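Local coordinates for DUF3194 domain-containing protein (Thermococcus onnurineus, PDB 3UEB) that is of unknown function, a small alpha-plus-beta protein of the UPF0440 family that pairs two subunits by continuing a beta-sheet across their interface, at residues 40-44 and 45-49; 78-81 and 82-86. One frame throughout, in Å; residues are numbered along the deposited sequence.

Interaction 1: residues 40-44 and 45-49; sequences DHLTR and SEVKD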
ATOM      1  N   ASP A  40      -9.760  -9.005  -8.811  1.00 24.67           N
ATOM      2  CA  ASP A  40     -11.118  -9.212  -9.291  1.00 24.68           C
ATOM      3  C   ASP A  40     -11.089  -9.680 -10.737  1.00 24.10           C
ATOM      4  O   ASP A  40     -12.100 -10.144 -11.265  1.00 27.24           O
ATOM      5  CB  ASP A  40     -11.951  -7.927  -9.203  1.00 28.05           C
ATOM      6  CG  ASP A  40     -12.332  -7.566  -7.778  1.00 27.89           C
ATOM      7  OD1 ASP A  40     -12.559  -8.484  -6.957  1.00 28.47           O
ATOM      8  OD2 ASP A  40     -12.422  -6.357  -7.484  1.00 29.33           O
ATOM      9  N   HIS A  41      -9.931  -9.574 -11.377  1.00 22.11           N
ATOM     10  CA  HIS A  41      -9.822  -9.969 -12.773  1.00 21.53           C
ATOM     11  C   HIS A  41      -8.867 -11.120 -13.059  1.00 21.10           C
ATOM     12  O   HIS A  41      -8.735 -11.566 -14.203  1.00 21.08           O
ATOM     13  CB  HIS A  41      -9.452  -8.752 -13.628  1.00 22.10           C
ATOM     14  CG  HIS A  41     -10.476  -7.660 -13.588  1.00 26.04           C
ATOM     15  ND1 HIS A  41     -10.688  -6.879 -12.472  1.00 24.69           N
ATOM     16  CD2 HIS A  41     -11.382  -7.253 -14.510  1.00 25.93           C
ATOM     17  CE1 HIS A  41     -11.682  -6.041 -12.707  1.00 26.74           C
ATOM     18  NE2 HIS A  41     -12.121  -6.247 -13.936  1.00 28.41           N
ATOM     19  N   LEU A  42      -8.189 -11.597 -12.026  1.00 19.84           N
ATOM     20  CA  LEU A  42      -7.273 -12.718 -12.188  1.00 20.47           C
ATOM     21  C   LEU A  42      -7.573 -13.703 -11.087  1.00 19.97           C
ATOM     22  O   LEU A  42      -7.991 -13.316 -10.001  1.00 21.51           O
ATOM     23  CB  LEU A  42      -5.810 -12.273 -12.073  1.00 17.52           C
ATOM     24  CG  LEU A  42      -5.165 -11.463 -13.196  1.00 15.26           C
ATOM     25  CD1 LEU A  42      -3.732 -11.154 -12.808  1.00 12.70           C
ATOM     26  CD2 LEU A  42      -5.197 -12.239 -14.504  1.00 15.58           C
ATOM     27  N   THR A  43      -7.389 -14.983 -11.363  1.00 21.59           N
ATOM     28  CA  THR A  43      -7.631 -15.970 -10.326  1.00 21.86           C
ATOM     29  C   THR A  43      -6.451 -15.866  -9.365  1.00 19.84           C
ATOM     30  O   THR A  43      -5.405 -15.335  -9.728  1.00 19.86           O
ATOM     31  CB  THR A  43      -7.695 -17.384 -10.902  1.00 21.98           C
ATOM     32  OG1 THR A  43      -8.058 -18.298  -9.860  1.00 31.85           O
ATOM     33  CG2 THR A  43      -6.360 -17.784 -11.464  1.00 18.64           C
ATOM     34  N   ARG A  44      -6.613 -16.372  -8.150  1.00 22.09           N
ATOM     35  CA  ARG A  44      -5.548 -16.314  -7.158  1.00 22.78           C
ATOM     36  C   ARG A  44      -4.254 -16.887  -7.718  1.00 21.27           C
ATOM     37  O   ARG A  44      -3.194 -16.280  -7.601  1.00 19.27           O
ATOM     38  CB  ARG A  44      -5.947 -17.103  -5.909  1.00 27.35           C
ATOM     39  CG  ARG A  44      -7.305 -16.720  -5.336  1.00 35.55           C
ATOM     40  CD  ARG A  44      -7.245 -15.492  -4.429  1.00 37.47           C
ATOM     41  NE  ARG A  44      -7.209 -15.857  -3.011  1.00 40.84           N
ATOM     42  CZ  ARG A  44      -6.115 -16.224  -2.351  1.00 43.53           C
ATOM     43  NH1 ARG A  44      -4.940 -16.279  -2.973  1.00 46.94           N
ATOM     44  NH2 ARG A  44      -6.191 -16.538  -1.062  1.00 42.32           N
ATOM     45  N   SER A  45      -4.349 -18.055  -8.339  1.00 18.80           N
ATOM     46  CA  SER A  45      -3.180 -18.721  -8.887  1.00 18.68           C
ATOM     47  C   SER A  45      -2.487 -17.941  -9.997  1.00 19.12           C
ATOM     48  O   SER A  45      -1.302 -18.146 -10.247  1.00 21.40           O
ATOM     49  CB  SER A  45      -3.566 -20.096  -9.418  1.00 18.92           C
ATOM     50  OG  SER A  45      -4.293 -19.958 -10.625  1.00 22.44           O
ATOM     51  N   GLU A  46      -3.212 -17.056 -10.674  1.00 17.63           N
ATOM     52  CA  GLU A  46      -2.601 -16.278 -11.751  1.00 17.51           C
ATOM     53  C   GLU A  46      -1.780 -15.112 -11.214  1.00 17.80           C
ATOM     54  O   GLU A  46      -0.946 -14.558 -11.927  1.00 18.12           O
ATOM     55  CB  GLU A  46      -3.668 -15.756 -12.720  1.00 17.41           C
ATOM     56  CG  GLU A  46      -4.201 -16.819 -13.662  1.00 21.80           C
ATOM     57  CD  GLU A  46      -5.380 -16.340 -14.495  1.00 28.66           C
ATOM     58  OE1 GLU A  46      -5.688 -16.998 -15.511  1.00 32.01           O
ATOM     59  OE2 GLU A  46      -6.004 -15.315 -14.134  1.00 28.73           O
ATOM     60  N   VAL A  47      -2.021 -14.729  -9.965  1.00 16.17           N
ATOM     61  CA  VAL A  47      -1.262 -13.637  -9.377  1.00 18.78           C
ATOM     62  C   VAL A  47      -0.077 -14.226  -8.633  1.00 19.54           C
ATOM     63  O   VAL A  47      -0.159 -14.520  -7.441  1.00 22.23           O
ATOM     64  CB  VAL A  47      -2.115 -12.803  -8.397  1.00 19.05           C
ATOM     65  CG1 VAL A  47      -1.282 -11.641  -7.851  1.00 18.02           C
ATOM     66  CG2 VAL A  47      -3.361 -12.275  -9.109  1.00 15.81           C
ATOM     67  N   LYS A  48       1.025 -14.410  -9.348  1.00 19.55           N
ATOM     68  CA  LYS A  48       2.224 -14.966  -8.755  1.00 19.34           C
ATOM     69  C   LYS A  48       2.837 -13.955  -7.785  1.00 20.19           C
ATOM     70  O   LYS A  48       3.244 -14.306  -6.676  1.00 20.60           O
ATOM     71  CB  LYS A  48       3.218 -15.330  -9.859  1.00 18.66           C
ATOM     72  CG  LYS A  48       4.516 -15.951  -9.388  1.00 21.63           C
ATOM     73  CD  LYS A  48       5.341 -16.398 -10.588  1.00 24.55           C
ATOM     74  CE  LYS A  48       6.720 -16.883 -10.197  1.00 26.46           C
ATOM     75  NZ  LYS A  48       7.544 -17.197 -11.411  1.00 28.17           N
ATOM     76  N   ASP A  49       2.883 -12.695  -8.194  1.00 19.25           N
ATOM     77  CA  ASP A  49       3.455 -11.665  -7.343  1.00 19.47           C
ATOM     78  C   ASP A  49       2.911 -10.303  -7.704  1.00 20.52           C
ATOM     79  O   ASP A  49       3.002  -9.875  -8.855  1.00 20.51           O
ATOM     80  CB  ASP A  49       4.975 -11.634  -7.486  1.00 21.51           C
ATOM     81  CG  ASP A  49       5.638 -10.687  -6.495  1.00 22.96           C
ATOM     82  OD1 ASP A  49       5.659 -11.010  -5.288  1.00 26.32           O
ATOM     83  OD2 ASP A  49       6.138  -9.622  -6.919  1.00 21.05           O
TER
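Ser45 meets Thr43 at the start of a tight turn, its OG lying 3.1 Å from Thr43 CG2. The hydroxyl stands between the backbone N and the carbonyl carbon (chi1 73°), which turns it back to the threonine methyl; a small polar residue suits this exposed bend, where packing of Arg58 from the second subunit also reaches it. Glu46 does more. Its backbone N donates to Thr43 O at 2.9 Å, an i to i+3 bond of the 3-10 turn. The first torsion of its side chain sets CG beside the backbone N (chi1 -76°), and from there the chain runs extended, crossing that of Thr43 at about a right angle, with Glu46 CG 3.2 Å from Thr43 CG2. Carboxylate atom Glu46 OE2 then accepts from Thr43 N at 3.1 Å. The N-H points almost straight at it (161°) but arrives well above the carboxylate plane. The same oxygen lies against Leu42 CD2, 3.2 Å away, a tight contact. A glutamate is long enough to span three residues and grip the amide that opens the turn. Val47 closes it: its N donates to Arg44 O at 3.1 Å, with a weak second bond to Thr43 O. Val47 CG2 packs on Leu42 CB at 3.8 Å, and its buried side chain also touches Val38 and Phe39 of helix 20-41, where a compact beta-branched residue fits. Arg44 itself leads away from the turn, its NH2 bonding to Leu18 O of the second subunit. The whole is a short 3-10 turn linking helix 20-41 to strand 49-56, its first amide held by the Glu46 carboxylate, after which Lys48 and Asp49 both face Glu71 in a classic beta bulge that opens the strand.

Interaction 2: residues 78-81 and 82-86; sequences VDVD and KLIDE
Asp79 grips Lys82 through a capping bond: Lys82 N donates to Asp79 OD1 at 3.2 Å, from above the carboxylate plane. CG of the aspartate is anti to its own N (chi1 -164°), which swings the carboxylate forward over the first turn and sets OD1 beside Lys82 CB as well. An aspartate is short enough to turn back to an amide of the first turn. The backbone bonds follow. Leu83 N donates to Asp79 O at 2.9 Å, Ile84 N to Val80 O at 2.8 Å, and Asp85 N to Asp81 O at 2.7 Å. Together they mark the N-terminus of helix 80-104, with Asp79 as its N-cap and as the centre of an inverse gamma turn that bends the incoming chain. Asp79 and Asp81, at the start of the helix, probably also suit its positive end. Apolar contact lies on the inward side: Val80 CG1 meets Ile84 CD1 at 3.9 Å, one helical turn on, the two branched side chains crossing obliquely. Both rest on Leu70 of strand 63-71, as does Leu83, so bulky aliphatic residues belong here. Charge and water occupy another side. One water donates to Asp81 O at 3.1 Å and to Asp85 OD1 at 2.6 Å, bridging the turn; Asp81 O thus accepts both this water and Asp85 N. Asp85 OD1 also forms a salt bridge with Arg9. An alanine in place of Asp85 would probably leave Arg9 without this acidic mate and the water held only by Asp81 O among its two anchors here. The ammonium of Lys82 is modelled with NZ 4.7 Å from Asp79 OD2, not in contact.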
ATOM      1  N   VAL A  78      -1.640 -13.805 -20.259  1.00 30.01           N
ATOM      2  CA  VAL A  78      -2.385 -12.614 -19.884  1.00 28.26           C
ATOM      3  C   VAL A  78      -1.600 -11.377 -20.292  1.00 28.93           C
ATOM      4  O   VAL A  78      -0.366 -11.370 -20.245  1.00 28.83           O
ATOM      5  CB  VAL A  78      -2.632 -12.585 -18.361  1.00 28.31           C
ATOM      6  CG1 VAL A  78      -3.067 -11.190 -17.907  1.00 29.57           C
ATOM      7  CG2 VAL A  78      -3.696 -13.600 -18.005  1.00 28.93           C
ATOM      8  N   ASP A  79      -2.320 -10.337 -20.703  1.00 28.52           N
ATOM      9  CA  ASP A  79      -1.686  -9.089 -21.109  1.00 29.56           C
ATOM     10  C   ASP A  79      -1.517  -8.235 -19.845  1.00 27.32           C
ATOM     11  O   ASP A  79      -2.383  -7.435 -19.498  1.00 25.97           O
ATOM     12  CB  ASP A  79      -2.565  -8.363 -22.132  1.00 31.51           C
ATOM     13  CG  ASP A  79      -1.814  -7.279 -22.870  1.00 33.07           C
ATOM     14  OD1 ASP A  79      -0.957  -6.622 -22.241  1.00 34.26           O
ATOM     15  OD2 ASP A  79      -2.086  -7.078 -24.073  1.00 34.70           O
ATOM     16  N   VAL A  80      -0.388  -8.421 -19.170  1.00 26.29           N
ATOM     17  CA  VAL A  80      -0.092  -7.728 -17.924  1.00 26.02           C
ATOM     18  C   VAL A  80      -0.115  -6.206 -17.971  1.00 25.72           C
ATOM     19  O   VAL A  80      -0.716  -5.578 -17.102  1.00 26.23           O
ATOM     20  CB  VAL A  80       1.265  -8.197 -17.350  1.00 25.88           C
ATOM     21  CG1 VAL A  80       1.578  -7.446 -16.055  1.00 26.33           C
ATOM     22  CG2 VAL A  80       1.220  -9.704 -17.099  1.00 23.46           C
ATOM     23  N   ASP A  81       0.540  -5.605 -18.960  1.00 25.77           N
ATOM     24  CA  ASP A  81       0.542  -4.148 -19.051  1.00 26.47           C
ATOM     25  C   ASP A  81      -0.882  -3.652 -19.266  1.00 26.76           C
ATOM     26  O   ASP A  81      -1.295  -2.640 -18.697  1.00 27.53           O
ATOM     27  CB  ASP A  81       1.425  -3.668 -20.204  1.00 29.13           C
ATOM     28  CG  ASP A  81       2.864  -4.117 -20.063  1.00 29.71           C
ATOM     29  OD1 ASP A  81       3.410  -4.047 -18.940  1.00 32.18           O
ATOM     30  OD2 ASP A  81       3.451  -4.533 -21.084  1.00 33.68           O
ATOM     31  N   LYS A  82      -1.632  -4.382 -20.082  1.00 25.57           N
ATOM     32  CA  LYS A  82      -3.010  -4.027 -20.379  1.00 25.81           C
ATOM     33  C   LYS A  82      -3.830  -4.054 -19.085  1.00 25.21           C
ATOM     34  O   LYS A  82      -4.581  -3.116 -18.796  1.00 22.85           O
ATOM     35  CB  LYS A  82      -3.577  -5.013 -21.404  1.00 29.48           C
ATOM     36  CG  LYS A  82      -4.671  -4.462 -22.307  1.00 33.19           C
ATOM     37  CD  LYS A  82      -6.032  -4.555 -21.656  1.00 36.48           C
ATOM     38  CE  LYS A  82      -6.431  -6.006 -21.374  1.00 39.83           C
ATOM     39  NZ  LYS A  82      -6.541  -6.813 -22.627  1.00 41.43           N
ATOM     40  N   LEU A  83      -3.682  -5.131 -18.314  1.00 21.99           N
ATOM     41  CA  LEU A  83      -4.396  -5.262 -17.049  1.00 21.15           C
ATOM     42  C   LEU A  83      -3.971  -4.126 -16.121  1.00 18.34           C
ATOM     43  O   LEU A  83      -4.806  -3.484 -15.493  1.00 18.48           O
ATOM     44  CB  LEU A  83      -4.096  -6.616 -16.392  1.00 21.90           C
ATOM     45  CG  LEU A  83      -4.545  -6.761 -14.931  1.00 20.59           C
ATOM     46  CD1 LEU A  83      -6.008  -6.378 -14.808  1.00 24.83           C
ATOM     47  CD2 LEU A  83      -4.321  -8.190 -14.456  1.00 22.23           C
ATOM     48  N   ILE A  84      -2.671  -3.875 -16.045  1.00 17.59           N
ATOM     49  CA  ILE A  84      -2.175  -2.795 -15.201  1.00 20.27           C
ATOM     50  C   ILE A  84      -2.790  -1.478 -15.671  1.00 20.57           C
ATOM     51  O   ILE A  84      -3.237  -0.678 -14.850  1.00 20.25           O
ATOM     52  CB  ILE A  84      -0.623  -2.687 -15.242  1.00 19.09           C
ATOM     53  CG1 ILE A  84       0.004  -3.907 -14.570  1.00 16.42           C
ATOM     54  CG2 ILE A  84      -0.166  -1.429 -14.509  1.00 19.44           C
ATOM     55  CD1 ILE A  84       1.528  -3.836 -14.503  1.00 17.39           C
ATOM     56  N   ASP A  85      -2.827  -1.262 -16.987  1.00 22.24           N
ATOM     57  CA  ASP A  85      -3.408  -0.034 -17.540  1.00 24.76           C
ATOM     58  C   ASP A  85      -4.844   0.155 -17.095  1.00 23.26           C
ATOM     59  O   ASP A  85      -5.231   1.243 -16.677  1.00 20.57           O
ATOM     60  CB  ASP A  85      -3.369  -0.037 -19.068  1.00 29.40           C
ATOM     61  CG  ASP A  85      -1.968   0.115 -19.613  1.00 35.61           C
ATOM     62  OD1 ASP A  85      -1.208   0.953 -19.077  1.00 38.76           O
ATOM     63  OD2 ASP A  85      -1.631  -0.596 -20.584  1.00 38.15           O
ATOM     64  N   GLU A  86      -5.637  -0.907 -17.202  1.00 23.00           N
ATOM     65  CA  GLU A  86      -7.033  -0.859 -16.790  1.00 22.55           C
ATOM     66  C   GLU A  86      -7.169  -0.583 -15.293  1.00 22.67           C
ATOM     67  O   GLU A  86      -8.018   0.205 -14.874  1.00 21.58           O
ATOM     68  CB  GLU A  86      -7.719  -2.179 -17.137  1.00 26.47           C
ATOM     69  CG  GLU A  86      -8.311  -2.210 -18.529  1.00 31.07           C
ATOM     70  CD  GLU A  86      -8.585  -3.619 -19.011  1.00 35.67           C
ATOM     71  OE1 GLU A  86      -9.150  -4.425 -18.237  1.00 38.12           O
ATOM     72  OE2 GLU A  86      -8.235  -3.916 -20.170  1.00 35.59           O
TER
HETATM   73  O   HOH W   1       0.813  -0.400 -18.265  1.00 31.62           O

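Interaction 1 comes first along the chain, in the connection from helix 20-41 to strand 49-56; interaction 2 follows strand 63-71, where helix 80-104 begins. Their centres lie about 12 Å apart, on the same side of the centre of the chain, and they touch directly: Leu42 CD1 packs on Leu83 CD2 at 3.4 Å, and Leu42 CD2 lies 4.0 Å from Val78 CG2. Leu42 therefore joins the exit of one helix to the entry of the other, at one end of the antiparallel three-stranded sheet. Interaction 1 also reaches the second subunit, whereas no other chain of the assembly touches interaction 2, whose apolar residues pack on Leu70 of strand 63-71.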